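Local coordinates for LP04448p (Drosophila melanogaster, PDB 4QMH), which probably drives microtubule polymerization as a member of the XMAP215 family, with this fourth TOG domain forming part of a tubulin-engaging array, at residues A21-K24 against E25-D28; R11-I14 against A15-I18; N94-R97 against N98-G102; L107-K111 against S112-A116; S69-K72 against I73-T77. All blocks are in the same frame, centred on the assembly; numbering follows the deposited sequence.

Contact 1: residues A21-K24 against E25-D28; sequences ALLK and EMSD
Three donors grip the carbonyl oxygen of Lys24 where helix 20-26 runs out. Ser27 N lies 3.2 Å from Lys24 O and stands well above the carbonyl plane, 72° out of it, while two waters each give the same oxygen a proton. One of these waters, 2.6 Å from Asp28 OD1, also donates to that carboxylate oxygen; the other is hydrogen-bonded to Ser27 OG. Both therefore tie the last turn to polar side chains just beyond it. Earlier in the helix the pattern is regular, with Met26 N to Leu22 O at 2.9 Å, but Ser27 N makes only a weak bond to Leu23 O as the chain leaves helical geometry. With chi1 at 60°, Ser27 turns its hydroxyl back to the helix end, setting OG 3.0 Å from Leu23 O; a small polar residue suits this exposed spot. The inward side is apolar. Met26 CG stands anti to the carbonyl carbon (chi1 -73°) and the chain runs on extended to SD, which rests obliquely against Leu22 CG at 4.0 Å and Leu23 CD2 at 4.2 Å. Met26 also packs on Leu58 and Leu62 of helix 58-66, whereas Glu25 reaches Lys40 in a salt bridge. The chemistry thus divides the helix end in two: flexible thioether and leucine branches fill the buried side, and hydroxyl, carboxylate and water supplement the weakening backbone bonds at the last carbonyls.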
# COMPACT_ATOMS: atom_id res chain seq x y z
N ALA A 21 -24.50 -15.23 -1.20
CA ALA A 21 -25.53 -14.18 -1.16
C ALA A 21 -24.94 -12.85 -0.69
O ALA A 21 -25.25 -11.80 -1.25
CB ALA A 21 -26.69 -14.59 -0.27
N LEU A 22 -24.11 -12.91 0.35
CA LEU A 22 -23.46 -11.70 0.85
C LEU A 22 -22.57 -11.09 -0.24
O LEU A 22 -22.63 -9.90 -0.49
CB LEU A 22 -22.65 -11.98 2.11
CG LEU A 22 -21.82 -10.81 2.61
CD1 LEU A 22 -22.72 -9.65 3.05
CD2 LEU A 22 -20.92 -11.26 3.75
N LEU A 23 -21.76 -11.92 -0.89
CA LEU A 23 -20.89 -11.42 -1.95
C LEU A 23 -21.68 -10.84 -3.11
O LEU A 23 -21.30 -9.83 -3.70
CB LEU A 23 -19.94 -12.51 -2.43
CG LEU A 23 -18.99 -13.02 -1.35
CD1 LEU A 23 -18.10 -14.13 -1.92
CD2 LEU A 23 -18.14 -11.88 -0.79
N LYS A 24 -22.80 -11.48 -3.45
CA LYS A 24 -23.65 -10.97 -4.51
C LYS A 24 -24.25 -9.61 -4.14
O LYS A 24 -24.31 -8.71 -4.98
CB LYS A 24 -24.76 -11.97 -4.81
CG LYS A 24 -25.68 -11.54 -5.94
CD LYS A 24 -26.68 -12.64 -6.27
CE LYS A 24 -27.89 -12.08 -7.02
NZ LYS A 24 -28.93 -13.13 -7.22
N GLU A 25 -24.69 -9.46 -2.89
CA GLU A 25 -25.23 -8.18 -2.44
C GLU A 25 -24.15 -7.10 -2.50
O GLU A 25 -24.39 -5.98 -2.96
CB GLU A 25 -25.79 -8.27 -1.02
CG GLU A 25 -26.55 -7.01 -0.63
CD GLU A 25 -27.32 -7.16 0.66
OE1 GLU A 25 -26.80 -7.79 1.60
OE2 GLU A 25 -28.45 -6.65 0.73
N MET A 26 -22.95 -7.45 -2.04
CA MET A 26 -21.82 -6.52 -2.05
C MET A 26 -21.45 -6.03 -3.45
O MET A 26 -20.88 -4.94 -3.60
CB MET A 26 -20.58 -7.17 -1.39
CG MET A 26 -20.68 -7.29 0.12
SD MET A 26 -19.30 -8.21 0.82
CE MET A 26 -17.91 -7.21 0.26
N SER A 27 -21.76 -6.82 -4.48
CA SER A 27 -21.39 -6.45 -5.84
C SER A 27 -22.60 -6.07 -6.72
O SER A 27 -22.49 -6.03 -7.95
CB SER A 27 -20.56 -7.56 -6.50
OG SER A 27 -21.28 -8.78 -6.56
N ASP A 28 -23.73 -5.78 -6.09
CA ASP A 28 -24.93 -5.36 -6.82
C ASP A 28 -24.66 -4.11 -7.66
O ASP A 28 -23.78 -3.33 -7.35
CB ASP A 28 -26.05 -5.08 -5.82
CG ASP A 28 -27.41 -4.95 -6.47
OD1 ASP A 28 -28.07 -5.99 -6.66
OD2 ASP A 28 -27.82 -3.82 -6.80
O HOH W 1 -27.13 -8.28 -5.94
O HOH W 2 -23.79 -8.94 -7.70

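Contact 2: residues R11-I14 against A15-I18; sequences RVDI and APQI
A single turn of 3-10 helix, residues 15-17, precedes helix 20-26, and Asp13 and Ile14 hold its start. Ala15 N donates to Asp13 OD1 at 3.1 Å, meeting the oxygen from above the carboxylate plane, 52° out of it. Asp13 CG lies anti to its own nitrogen (chi1 -179°), which swings the carboxylate forward beside Ala15; the same OD1 accepts from Ser54 OG. With an alanine here, Ala15 N and the Ser54 hydroxyl would probably both lose this acceptor, and the entry to the turn would be freer to shift. Pro16 needs no acceptor, having no N-H, and its CD sits 3.4 Å from Asp13 O. The turn itself is closed by Gln17 N on Ile14 O at 2.8 Å, with a weaker bond from Ile18 N to the same oxygen. Gln17 crosses Ile14 at about a right angle, and its NE2 donates to a water 3.0 Å away that in turn gives a proton to Asp13 O. Beneath, Ile14 carries CG1 between its backbone N and carbonyl carbon (chi1 63°), and its CD1 comes 4.4 Å from Ile18 CD1, a loose apolar touch. Branched isoleucines suit this buried side: Ile14 lies on Ile44 and Ala48 of helix 31-48 and on Ile51 and Ile55 of the following loop, so that the turn lies against the end of that helix.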
# COMPACT_ATOMS: atom_id res chain seq x y z
N ARG A 11 -9.92 -17.40 18.13
CA ARG A 11 -10.28 -16.68 16.92
C ARG A 11 -11.42 -17.37 16.21
O ARG A 11 -11.42 -18.59 16.03
CB ARG A 11 -9.07 -16.53 15.99
CG ARG A 11 -7.95 -15.68 16.59
CD ARG A 11 -6.74 -15.52 15.66
NE ARG A 11 -5.83 -14.54 16.24
CZ ARG A 11 -5.99 -13.23 16.13
NH1 ARG A 11 -7.02 -12.72 15.44
NH2 ARG A 11 -5.13 -12.42 16.72
N VAL A 12 -12.41 -16.58 15.80
CA VAL A 12 -13.57 -17.09 15.09
C VAL A 12 -13.26 -17.22 13.60
O VAL A 12 -12.70 -16.31 13.00
CB VAL A 12 -14.78 -16.15 15.26
CG1 VAL A 12 -15.97 -16.62 14.43
CG2 VAL A 12 -15.16 -16.02 16.74
N ASP A 13 -13.61 -18.36 13.01
CA ASP A 13 -13.53 -18.50 11.57
C ASP A 13 -14.81 -17.95 10.96
O ASP A 13 -15.88 -18.55 11.10
CB ASP A 13 -13.35 -19.98 11.19
CG ASP A 13 -13.22 -20.18 9.69
OD1 ASP A 13 -13.09 -19.18 8.95
OD2 ASP A 13 -13.24 -21.35 9.25
N ILE A 14 -14.73 -16.79 10.30
CA ILE A 14 -15.93 -16.19 9.71
C ILE A 14 -16.16 -16.62 8.26
O ILE A 14 -17.13 -16.19 7.63
CB ILE A 14 -15.94 -14.65 9.79
CG1 ILE A 14 -14.77 -14.05 9.01
CG2 ILE A 14 -15.95 -14.19 11.25
CD1 ILE A 14 -14.88 -12.54 8.81
N ALA A 15 -15.29 -17.46 7.72
CA ALA A 15 -15.46 -17.91 6.34
C ALA A 15 -16.87 -18.42 6.04
O ALA A 15 -17.44 -18.08 5.01
CB ALA A 15 -14.41 -18.95 5.96
N PRO A 16 -17.44 -19.26 6.93
CA PRO A 16 -18.80 -19.75 6.65
C PRO A 16 -19.85 -18.65 6.52
O PRO A 16 -20.88 -18.88 5.89
CB PRO A 16 -19.10 -20.62 7.88
CG PRO A 16 -17.77 -21.11 8.32
CD PRO A 16 -16.84 -19.94 8.10
N GLN A 17 -19.58 -17.47 7.08
CA GLN A 17 -20.53 -16.36 7.02
C GLN A 17 -20.36 -15.52 5.75
O GLN A 17 -21.21 -14.69 5.43
CB GLN A 17 -20.38 -15.45 8.25
CG GLN A 17 -20.76 -16.11 9.56
CD GLN A 17 -20.83 -15.11 10.71
OE1 GLN A 17 -21.74 -14.28 10.78
NE2 GLN A 17 -19.88 -15.21 11.63
N ILE A 18 -19.26 -15.74 5.04
CA ILE A 18 -19.05 -15.06 3.77
C ILE A 18 -19.74 -15.86 2.66
O ILE A 18 -19.10 -16.56 1.88
CB ILE A 18 -17.56 -14.86 3.44
CG1 ILE A 18 -16.82 -14.28 4.66
CG2 ILE A 18 -17.40 -13.94 2.24
CD1 ILE A 18 -17.41 -13.00 5.18
O HOH W 3 -18.42 -17.81 11.71

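Contact 3: residues N94-R97 against N98-G102; sequences NHVR and NLFPG
Val96 and Phe100, one helical turn apart, lie side by side and point the same way, with Val96 CG1 3.8 Å from Phe100 CB and oblique to the aromatic ring. Behind them Phe100 N donates to Val96 O at 2.8 Å, in the carbonyl plane and fairly straight (158°). One residue earlier, Leu99 N bonds His95 O, 3.0 Å long and nearly along the C=O axis; Asn98 N makes a weak bond to that oxygen too. Leu99 CD1 meets His95 CB at 4.1 Å, so the leucine rides over the base of the histidine. This is the first turn of helix 96-106, with His95 at the N-cap position and Pro101 where the helix is kinked. The proline has no N-H to give, and its CD instead lies 3.4 Å from Arg97 O. On the polar flank a water joins His95 ND1, at 2.7 Å, to Asn98 ND2, at 2.6 Å, from which it accepts. The other imidazole nitrogen of His95, NE2, is hydrogen-bonded to Pro53 O, so the ring is held at both nitrogens, a task that suits a side chain polar at two points. Further out, the chi1 of Phe100 (-175°), which sets CG anti to the backbone N, sends the ring into a stack with Phe134, and it also touches Ile122 of helix 112-129 and Ile140 of helix 139-145. Val96 and Leu99 both touch Phe125 of helix 112-129.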
# COMPACT_ATOMS: atom_id res chain seq x y z
N ASN A 94 -2.01 -12.26 4.93
CA ASN A 94 -2.52 -13.20 3.94
C ASN A 94 -3.27 -12.52 2.80
O ASN A 94 -3.44 -13.11 1.73
CB ASN A 94 -3.45 -14.24 4.58
CG ASN A 94 -2.72 -15.20 5.50
OD1 ASN A 94 -1.63 -14.91 6.00
ND2 ASN A 94 -3.32 -16.35 5.74
N HIS A 95 -3.71 -11.29 3.03
CA HIS A 95 -4.60 -10.61 2.10
C HIS A 95 -4.01 -9.35 1.51
O HIS A 95 -4.69 -8.64 0.77
CB HIS A 95 -5.92 -10.32 2.79
CG HIS A 95 -6.53 -11.55 3.37
ND1 HIS A 95 -7.03 -12.56 2.57
CD2 HIS A 95 -6.64 -11.99 4.64
CE1 HIS A 95 -7.47 -13.54 3.33
NE2 HIS A 95 -7.23 -13.22 4.60
N VAL A 96 -2.74 -9.11 1.79
CA VAL A 96 -2.07 -7.91 1.29
C VAL A 96 -2.06 -7.85 -0.24
O VAL A 96 -2.33 -6.80 -0.84
CB VAL A 96 -0.63 -7.82 1.87
CG1 VAL A 96 0.24 -6.88 1.04
CG2 VAL A 96 -0.69 -7.37 3.32
N ARG A 97 -1.79 -8.97 -0.90
CA ARG A 97 -1.79 -8.99 -2.36
C ARG A 97 -3.12 -8.54 -2.97
O ARG A 97 -3.15 -7.89 -4.02
CB ARG A 97 -1.39 -10.37 -2.85
CG ARG A 97 -1.27 -10.49 -4.34
CD ARG A 97 -0.77 -11.88 -4.71
NE ARG A 97 -0.78 -12.06 -6.15
CZ ARG A 97 0.21 -11.69 -6.94
NH1 ARG A 97 1.29 -11.12 -6.42
NH2 ARG A 97 0.11 -11.89 -8.25
N ASN A 98 -4.24 -8.88 -2.32
CA ASN A 98 -5.54 -8.42 -2.79
C ASN A 98 -5.84 -6.96 -2.48
O ASN A 98 -6.36 -6.23 -3.32
CB ASN A 98 -6.67 -9.31 -2.24
CG ASN A 98 -6.85 -10.59 -3.04
OD1 ASN A 98 -7.23 -10.57 -4.21
ND2 ASN A 98 -6.61 -11.72 -2.39
N LEU A 99 -5.49 -6.53 -1.27
CA LEU A 99 -6.00 -5.25 -0.76
C LEU A 99 -5.04 -4.08 -0.92
O LEU A 99 -5.48 -2.96 -1.09
CB LEU A 99 -6.38 -5.38 0.71
CG LEU A 99 -7.40 -6.48 0.98
CD1 LEU A 99 -7.64 -6.60 2.48
CD2 LEU A 99 -8.70 -6.19 0.24
N PHE A 100 -3.74 -4.35 -0.83
CA PHE A 100 -2.75 -3.28 -0.90
C PHE A 100 -2.81 -2.46 -2.20
O PHE A 100 -2.72 -1.24 -2.15
CB PHE A 100 -1.35 -3.88 -0.66
CG PHE A 100 -0.23 -2.86 -0.57
CD1 PHE A 100 -0.33 -1.74 0.24
CD2 PHE A 100 0.96 -3.08 -1.25
CE1 PHE A 100 0.72 -0.84 0.35
CE2 PHE A 100 2.01 -2.17 -1.16
CZ PHE A 100 1.88 -1.06 -0.35
N PRO A 101 -2.97 -3.11 -3.37
CA PRO A 101 -3.10 -2.29 -4.58
C PRO A 101 -4.25 -1.28 -4.48
O PRO A 101 -4.11 -0.15 -4.97
CB PRO A 101 -3.38 -3.32 -5.67
CG PRO A 101 -2.62 -4.55 -5.19
CD PRO A 101 -2.86 -4.55 -3.69
N GLY A 102 -5.34 -1.69 -3.84
CA GLY A 102 -6.48 -0.80 -3.67
C GLY A 102 -6.20 0.33 -2.70
O GLY A 102 -6.61 1.46 -2.91
O HOH W 4 -6.47 -12.92 -0.08

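Contact 4: residues L107-K111 against S112-A116; sequences LGDNK and SFVRA
Asp109 and Val114 press together in the tight half of this turn, crossing at about a right angle, with Val114 CB 3.5 Å from Asp109 CG. The carboxylate is held firmly. Asp109 OD1 receives Lys111 N at 2.7 Å on its anti lone pair and Lys111 NZ, also at 2.7 Å, on its syn lone pair, the second bond being a salt bridge. To get there the Lys111 chain bends at chi3 and chi4 and doubles back, which a long flexible residue can do. Arg115 serves the backbone: its NH1 donates to Asp109 O at 2.9 Å with an angle of 160°, the oxygen lying at the edge of the guanidinium in its plane. Arg115 CD lies 3.0 Å from Leu107 O, and the bend at chi3 (-59°) turns the guanidinium so that NH1 reaches Asp109 O, while NE makes a salt bridge with Glu154. The first helical bond, Arg115 N to Lys111 O at 3.2 Å, is straight and in the carbonyl plane. The other side is looser and wetter. Phe113, largely exposed, has CE2 3.8 Å from Lys111 CB as the two chains run alongside each other. A water bridges Asn110 O and Ser112 N, supplying an acceptor to a first-turn nitrogen. Asp109 makes an Asx turn leading into helix 112-129, consistent with the helix-turn-helix build of a TOG domain, whose loops along one edge engage tubulin in relatives.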
# COMPACT_ATOMS: atom_id res chain seq x y z
N LEU A 107 -4.61 6.34 -2.34
CA LEU A 107 -3.65 7.40 -1.99
C LEU A 107 -3.66 8.53 -3.00
O LEU A 107 -3.12 9.60 -2.74
CB LEU A 107 -2.22 6.85 -1.91
CG LEU A 107 -1.84 5.99 -0.72
CD1 LEU A 107 -0.38 5.55 -0.88
CD2 LEU A 107 -2.03 6.73 0.59
N GLY A 108 -4.24 8.27 -4.16
CA GLY A 108 -4.32 9.28 -5.21
C GLY A 108 -5.58 10.12 -5.16
O GLY A 108 -5.80 10.97 -6.03
N ASP A 109 -6.41 9.87 -4.16
CA ASP A 109 -7.71 10.52 -4.07
C ASP A 109 -7.56 12.03 -3.95
O ASP A 109 -6.60 12.51 -3.35
CB ASP A 109 -8.50 9.98 -2.88
CG ASP A 109 -9.99 10.31 -2.96
OD1 ASP A 109 -10.38 11.44 -2.62
OD2 ASP A 109 -10.76 9.42 -3.38
N ASN A 110 -8.51 12.77 -4.52
CA ASN A 110 -8.56 14.23 -4.43
C ASN A 110 -8.80 14.76 -3.03
O ASN A 110 -8.48 15.91 -2.73
CB ASN A 110 -9.68 14.78 -5.32
CG ASN A 110 -9.40 14.62 -6.79
OD1 ASN A 110 -8.24 14.59 -7.21
ND2 ASN A 110 -10.46 14.51 -7.58
N LYS A 111 -9.40 13.94 -2.17
CA LYS A 111 -9.78 14.37 -0.84
C LYS A 111 -8.82 13.81 0.22
O LYS A 111 -8.61 12.59 0.29
CB LYS A 111 -11.22 13.91 -0.55
CG LYS A 111 -12.25 14.54 -1.49
CD LYS A 111 -13.59 13.83 -1.40
CE LYS A 111 -13.50 12.41 -1.92
NZ LYS A 111 -12.82 12.36 -3.25
N SER A 112 -8.25 14.69 1.03
CA SER A 112 -7.22 14.33 2.00
C SER A 112 -7.67 13.29 3.02
O SER A 112 -6.87 12.48 3.47
CB SER A 112 -6.71 15.57 2.74
OG SER A 112 -7.71 16.09 3.59
N PHE A 113 -8.94 13.32 3.42
CA PHE A 113 -9.41 12.35 4.40
C PHE A 113 -9.43 10.94 3.82
O PHE A 113 -9.26 9.97 4.55
CB PHE A 113 -10.77 12.75 4.99
CG PHE A 113 -11.96 12.42 4.12
CD1 PHE A 113 -12.65 11.22 4.29
CD2 PHE A 113 -12.40 13.31 3.16
CE1 PHE A 113 -13.76 10.92 3.49
CE2 PHE A 113 -13.50 13.02 2.37
CZ PHE A 113 -14.18 11.83 2.54
N VAL A 114 -9.62 10.81 2.50
CA VAL A 114 -9.59 9.50 1.87
C VAL A 114 -8.14 9.03 1.79
O VAL A 114 -7.84 7.87 2.08
CB VAL A 114 -10.21 9.51 0.45
CG1 VAL A 114 -10.14 8.13 -0.18
CG2 VAL A 114 -11.67 9.99 0.53
N ARG A 115 -7.24 9.93 1.42
CA ARG A 115 -5.82 9.55 1.38
C ARG A 115 -5.36 9.12 2.78
O ARG A 115 -4.55 8.20 2.91
CB ARG A 115 -4.95 10.68 0.84
CG ARG A 115 -5.30 11.10 -0.57
CD ARG A 115 -4.22 11.98 -1.20
NE ARG A 115 -3.97 13.19 -0.42
CZ ARG A 115 -4.55 14.37 -0.66
NH1 ARG A 115 -5.41 14.49 -1.66
NH2 ARG A 115 -4.27 15.43 0.09
N ALA A 116 -5.90 9.75 3.82
CA ALA A 116 -5.52 9.45 5.19
C ALA A 116 -6.04 8.09 5.63
O ALA A 116 -5.34 7.33 6.31
CB ALA A 116 -6.03 10.54 6.14
O HOH W 5 -8.28 17.18 -0.20

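Contact 5: residues S69-K72 against I73-T77; sequences SNAK and IAQTT
Asn70 and Ile73 cross at about a right angle, the amide of the first lying over the CG1 branch of the second. Asn70 CB is 4.0 Å from Ile73 CG1, and the amide oxygen is turned forward to the backbone: Ile73 N donates to Asn70 OD1 at 3.1 Å, in the plane of the amide and on a lone pair. The first torsion of Asn70 (chi1 -178°) explains this, since it sends CG away from the residue's own nitrogen and forward over the coming turn. Asn70 is thus the N-cap of helix 71-88, its side chain taking up a first-turn N-H, while its own carbonyl accepts Ala74 N at 3.1 Å to begin the regular pattern. A leucine here would probably leave Ile73 N without its capping acceptor and the helix start freer to fray. Asn70 also packs on Trp31, and its N is hydrogen-bonded to Asp68 OD1. On another side of the helix, Gln75 reaches back over Ala71: Gln75 CG lies 3.2 Å from Ala71 O, and NE2 ends 3.8 Å from Ala71 CB, a small methyl that does not obstruct the amide. Gln75 N bonds the same carbonyl oxygen at 2.9 Å. A turn on, Thr77 OG1 donates to Ile73 O at 2.8 Å, and Thr77 N reaches that oxygen from the other face of its plane, so a buried hydroxyl finds its acceptor within the helix. Ile73 and Thr77 both touch Arg65 of helix 58-66, and Thr77 reaches Leu38 of helix 31-48.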
# COMPACT_ATOMS: atom_id res chain seq x y z
N SER A 69 -16.84 2.67 -8.00
CA SER A 69 -17.11 3.92 -8.71
C SER A 69 -17.89 4.91 -7.83
O SER A 69 -17.95 6.10 -8.12
CB SER A 69 -17.84 3.63 -10.02
OG SER A 69 -19.04 2.91 -9.77
N ASN A 70 -18.48 4.40 -6.76
CA ASN A 70 -19.15 5.26 -5.79
C ASN A 70 -18.21 5.57 -4.62
O ASN A 70 -17.69 4.66 -3.98
CB ASN A 70 -20.43 4.59 -5.30
CG ASN A 70 -21.19 5.45 -4.31
OD1 ASN A 70 -20.81 5.55 -3.14
ND2 ASN A 70 -22.29 6.06 -4.77
N ALA A 71 -17.98 6.85 -4.38
CA ALA A 71 -17.01 7.28 -3.36
C ALA A 71 -17.37 6.82 -1.95
O ALA A 71 -16.49 6.45 -1.17
CB ALA A 71 -16.84 8.80 -3.40
N LYS A 72 -18.66 6.86 -1.62
CA LYS A 72 -19.11 6.42 -0.30
C LYS A 72 -18.75 4.96 -0.05
O LYS A 72 -18.28 4.60 1.03
CB LYS A 72 -20.62 6.64 -0.16
CG LYS A 72 -21.05 8.10 -0.29
CD LYS A 72 -22.57 8.23 -0.33
CE LYS A 72 -23.00 9.68 -0.52
NZ LYS A 72 -24.47 9.76 -0.76
N ILE A 73 -18.98 4.11 -1.05
CA ILE A 73 -18.65 2.70 -0.92
C ILE A 73 -17.14 2.50 -0.75
O ILE A 73 -16.70 1.74 0.10
CB ILE A 73 -19.12 1.89 -2.15
CG1 ILE A 73 -20.64 1.91 -2.28
CG2 ILE A 73 -18.60 0.46 -2.08
CD1 ILE A 73 -21.36 1.23 -1.11
N ALA A 74 -16.36 3.21 -1.56
CA ALA A 74 -14.91 3.10 -1.49
C ALA A 74 -14.38 3.51 -0.11
O ALA A 74 -13.48 2.88 0.44
CB ALA A 74 -14.25 3.94 -2.59
N GLN A 75 -14.95 4.58 0.45
CA GLN A 75 -14.56 5.05 1.77
C GLN A 75 -14.98 4.08 2.87
O GLN A 75 -14.20 3.77 3.77
CB GLN A 75 -15.13 6.44 2.02
CG GLN A 75 -14.53 7.47 1.08
CD GLN A 75 -15.39 8.69 0.92
OE1 GLN A 75 -16.33 8.91 1.69
NE2 GLN A 75 -15.09 9.50 -0.10
N THR A 76 -16.20 3.57 2.77
CA THR A 76 -16.70 2.61 3.74
C THR A 76 -15.82 1.37 3.73
O THR A 76 -15.51 0.79 4.79
CB THR A 76 -18.17 2.23 3.44
OG1 THR A 76 -18.99 3.39 3.60
CG2 THR A 76 -18.65 1.14 4.42
N THR A 77 -15.41 0.95 2.54
CA THR A 77 -14.57 -0.23 2.39
C THR A 77 -13.21 -0.05 3.07
O THR A 77 -12.69 -0.99 3.68
CB THR A 77 -14.44 -0.66 0.91
OG1 THR A 77 -15.75 -0.86 0.35
CG2 THR A 77 -13.63 -1.92 0.76

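Overall arrangement
All five contacts are local, closing turns of adjacent residues in series along the chain; none nests in or crosses another. From the N terminus, contact 2 forms the turn before helix 20-26, and contact 1 finishes that helix; they touch where Leu23 CD2 packs 3.7 Å from Ile18 CG2. Contact 5 starts helix 71-88, contact 3 starts helix 96-106, and contact 4 closes the loop between helices 96-106 and 112-129. Contacts 4 and 5 meet through Gln75, whose NE2 lies 3.5 Å from Val114 CG2, joining the starts of two helices. Contact 3 touches none of the others, though contact 4 follows directly from its helix; its centre lies about 8 Å from that of the all-helical chain.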